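Local atomic coordinates of cytochrome P450 reductase (Amycolatopsis methanolica 239, PDB entry 5OGX), a protein that transfers electrons from NADH, through FAD and a [2Fe-2S] cluster, to the cytochrome P450 GcoA, which O-demethylates guaiacol and other lignin-derived aromatics. Residues P294-S300 / R319-S323. Residues are numbered along the deposited sequence.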
ATOM      1  N   PRO A 294       8.923  25.146  -2.468  1.00 25.69           N
ATOM      2  CA  PRO A 294       7.765  25.873  -3.013  1.00 28.15           C
ATOM      3  C   PRO A 294       7.359  25.422  -4.398  1.00 35.69           C
ATOM      4  O   PRO A 294       6.174  25.521  -4.747  1.00 30.86           O
ATOM      5  CB  PRO A 294       8.235  27.333  -3.010  1.00 30.36           C
ATOM      6  CG  PRO A 294       9.292  27.381  -1.977  1.00 33.17           C
ATOM      7  CD  PRO A 294       9.999  26.059  -2.060  1.00 30.34           C
ATOM      8  N   SER A 295       8.290  24.905  -5.198  1.00 27.26           N
ATOM      9  CA  SER A 295       7.956  24.382  -6.517  1.00 23.47           C
ATOM     10  C   SER A 295       8.283  22.899  -6.558  1.00 22.58           C
ATOM     11  O   SER A 295       9.439  22.510  -6.365  1.00 22.63           O
ATOM     12  CB  SER A 295       8.706  25.140  -7.616  1.00 25.97           C
ATOM     13  OG  SER A 295       8.626  24.435  -8.845  1.00 26.89           O
ATOM     14  N   GLY A 296       7.264  22.073  -6.808  1.00 20.20           N
ATOM     15  CA  GLY A 296       7.419  20.639  -6.962  1.00 19.07           C
ATOM     16  C   GLY A 296       7.807  20.163  -8.343  1.00 18.79           C
ATOM     17  O   GLY A 296       7.863  18.957  -8.585  1.00 18.78           O
ATOM     18  N   ARG A 297       8.092  21.063  -9.274  1.00 20.07           N
ATOM     19  CA  ARG A 297       8.392  20.610 -10.625  1.00 21.71           C
ATOM     20  C   ARG A 297       9.696  19.819 -10.632  1.00 19.96           C
ATOM     21  O   ARG A 297      10.727  20.278 -10.110  1.00 18.99           O
ATOM     22  CB  ARG A 297       8.472  21.787 -11.586  1.00 23.74           C
ATOM     23  CG  ARG A 297       8.460  21.310 -13.032  1.00 28.81           C
ATOM     24  CD  ARG A 297       8.123  22.415 -14.005  1.00 27.59           C
ATOM     25  NE  ARG A 297       8.011  21.853 -15.352  1.00 31.84           N
ATOM     26  CZ  ARG A 297       8.265  22.535 -16.463  1.00 31.76           C
ATOM     27  NH1 ARG A 297       8.641  23.801 -16.387  1.00 34.27           N
ATOM     28  NH2 ARG A 297       8.143  21.950 -17.651  1.00 37.25           N
ATOM     29  N   GLY A 298       9.648  18.623 -11.214  1.00 18.31           N
ATOM     30  CA  GLY A 298      10.799  17.744 -11.262  1.00 19.83           C
ATOM     31  C   GLY A 298      10.894  16.790 -10.099  1.00 21.64           C
ATOM     32  O   GLY A 298      11.786  15.928 -10.094  1.00 21.48           O
ATOM     33  N   TRP A 299       9.998  16.909  -9.123  1.00 16.72           N
ATOM     34  CA  TRP A 299       9.950  16.017  -7.975  1.00 16.15           C
ATOM     35  C   TRP A 299       9.046  14.824  -8.252  1.00 19.00           C
ATOM     36  O   TRP A 299       8.193  14.853  -9.141  1.00 18.83           O
ATOM     37  CB  TRP A 299       9.421  16.772  -6.752  1.00 17.01           C
ATOM     38  CG  TRP A 299      10.476  17.626  -6.148  1.00 17.07           C
ATOM     39  CD1 TRP A 299      11.027  18.749  -6.674  1.00 17.87           C
ATOM     40  CD2 TRP A 299      11.131  17.383  -4.902  1.00 17.19           C
ATOM     41  NE1 TRP A 299      12.002  19.249  -5.807  1.00 21.23           N
ATOM     42  CE2 TRP A 299      12.070  18.422  -4.712  1.00 18.12           C
ATOM     43  CE3 TRP A 299      10.992  16.396  -3.917  1.00 18.95           C
ATOM     44  CZ2 TRP A 299      12.886  18.495  -3.581  1.00 23.02           C
ATOM     45  CZ3 TRP A 299      11.804  16.471  -2.780  1.00 19.46           C
ATOM     46  CH2 TRP A 299      12.732  17.519  -2.625  1.00 19.20           C
ATOM     47  N   SER A 300       9.270  13.757  -7.501  0.62 14.96           N
ATOM     48  CA  SER A 300       8.312  12.669  -7.391  0.62 15.61           C
ATOM     49  C   SER A 300       7.698  12.737  -6.003  0.62 19.46           C
ATOM     50  O   SER A 300       8.336  13.217  -5.058  0.62 16.29           O
ATOM     51  CB  SER A 300       8.972  11.304  -7.629  0.62 20.29           C
ATOM     52  OG  SER A 300       9.706  11.288  -8.853  0.62 20.51           O
ATOM     53  N   ARG A 319      -0.829  21.494  -7.663  0.51 27.39           N
ATOM     54  CA  ARG A 319      -0.920  22.950  -7.718  0.51 32.03           C
ATOM     55  C   ARG A 319       0.455  23.600  -7.651  0.51 32.49           C
ATOM     56  O   ARG A 319       0.633  24.721  -8.144  0.51 32.44           O
ATOM     57  CB  ARG A 319      -1.806  23.465  -6.587  0.51 36.20           C
ATOM     58  CG  ARG A 319      -3.259  23.048  -6.726  0.51 37.87           C
ATOM     59  CD  ARG A 319      -4.139  23.741  -5.698  0.51 42.36           C
ATOM     60  NE  ARG A 319      -3.414  24.062  -4.472  0.51 39.90           N
ATOM     61  CZ  ARG A 319      -3.537  23.389  -3.334  0.51 33.69           C
ATOM     62  NH1 ARG A 319      -2.832  23.756  -2.279  0.51 28.78           N
ATOM     63  NH2 ARG A 319      -4.361  22.347  -3.256  0.51 27.52           N
ATOM     64  N   ARG A 320       1.429  22.922  -7.047  1.00 29.28           N
ATOM     65  CA  ARG A 320       2.807  23.387  -7.023  1.00 32.24           C
ATOM     66  C   ARG A 320       3.626  22.791  -8.162  1.00 28.70           C
ATOM     67  O   ARG A 320       4.862  22.801  -8.101  1.00 27.39           O
ATOM     68  CB  ARG A 320       3.442  23.077  -5.666  1.00 33.73           C
ATOM     69  CG  ARG A 320       2.827  23.870  -4.505  1.00 46.52           C
ATOM     70  CD  ARG A 320       2.505  25.294  -4.940  1.00 54.13           C
ATOM     71  NE  ARG A 320       2.124  26.171  -3.833  1.00 57.87           N
ATOM     72  CZ  ARG A 320       2.977  26.921  -3.145  1.00 59.38           C
ATOM     73  NH1 ARG A 320       4.269  26.899  -3.438  1.00 52.78           N
ATOM     74  NH2 ARG A 320       2.538  27.696  -2.160  1.00 65.97           N
ATOM     75  N   ARG A 321       2.948  22.263  -9.182  1.00 22.45           N
ATOM     76  CA  ARG A 321       3.490  21.921 -10.487  1.00 25.82           C
ATOM     77  C   ARG A 321       4.318  20.646 -10.461  1.00 21.60           C
ATOM     78  O   ARG A 321       5.122  20.410 -11.369  1.00 20.55           O
ATOM     79  CB  ARG A 321       4.278  23.096 -11.080  1.00 30.12           C
ATOM     80  CG  ARG A 321       3.340  24.268 -11.427  1.00 34.48           C
ATOM     81  CD  ARG A 321       4.084  25.572 -11.686  1.00 39.93           C
ATOM     82  NE  ARG A 321       4.696  25.573 -13.009  1.00 44.11           N
ATOM     83  CZ  ARG A 321       6.008  25.565 -13.209  1.00 44.29           C
ATOM     84  NH1 ARG A 321       6.828  25.560 -12.167  1.00 38.05           N
ATOM     85  NH2 ARG A 321       6.498  25.565 -14.443  1.00 45.46           N
ATOM     86  N   MET A 322       4.088  19.777  -9.477  1.00 17.81           N
ATOM     87  CA  MET A 322       4.637  18.428  -9.554  1.00 16.92           C
ATOM     88  C   MET A 322       3.885  17.656 -10.637  1.00 20.27           C
ATOM     89  O   MET A 322       2.666  17.796 -10.781  1.00 22.59           O
ATOM     90  CB  MET A 322       4.525  17.739  -8.185  1.00 20.58           C
ATOM     91  CG  MET A 322       5.268  16.430  -8.083  1.00 19.60           C
ATOM     92  SD  MET A 322       5.035  15.533  -6.560  1.00 18.74           S
ATOM     93  CE  MET A 322       5.675  16.741  -5.371  1.00 19.87           C
ATOM     94  N   SER A 323       4.617  16.860 -11.409  0.60 18.06           N
ATOM     95  CA  SER A 323       4.031  16.205 -12.587  0.60 22.85           C
ATOM     96  C   SER A 323       3.101  15.064 -12.182  0.60 17.88           C
ATOM     97  O   SER A 323       3.506  14.184 -11.415  0.60 19.26           O
ATOM     98  CB  SER A 323       5.142  15.678 -13.488  0.60 25.16           C
ATOM     99  OG  SER A 323       5.899  16.749 -14.022  0.60 26.35           O
TER
HETATM  100  O   HOH W   1       7.480  16.540 -11.197  1.00 19.42           O
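Arg320 makes both of the direct hydrogen bonds that join the two loops: its NH1 donates to the carbonyl Pro294 O at 2.7 Å, and its own carbonyl O accepts from Gly296 N at 2.8 Å. The setting illustrates how a helix can be ended and anchored at once. Helix 307-319 closes in a Schellman motif in which Arg321, with positive phi, is the C-prime residue, and the carbonyl of Arg320, no longer helical, is available to the neighbouring loop. That loop follows helix 285-292 and makes a type II beta turn from Gly296 to Trp299, closed by Trp299 N to Gly296 O at 3.0 Å; Gly298 occupies its positive-phi position. Gly296 suits the crossing because a beta carbon there would lie only 3.2 Å from Met322 CB. The backbones therefore come close enough for two CA-H...O contacts, Met322 CA to Gly296 O and Arg297 CA to Arg321 O, both 3.4 Å. At the solvent edge Arg297 NH1 and Arg321 NH2, two donors of like charge, lie 3.4 Å apart without a hydrogen bond.

Inward, Met322 packs its CE against Trp299 CB at 4.0 Å and also touches Phe289, whose ring and the indole of Trp299 meet edge-to-face. The contact thus joins two helix-to-strand connections of the parallel-sheet NAD-binding domain, those leading into the adjacent strands 300-305 and 327-331, away from the flavin and the cluster. One water completes the join, donating to Trp299 O at 2.8 Å and accepting from Ser323 N at 2.9 Å.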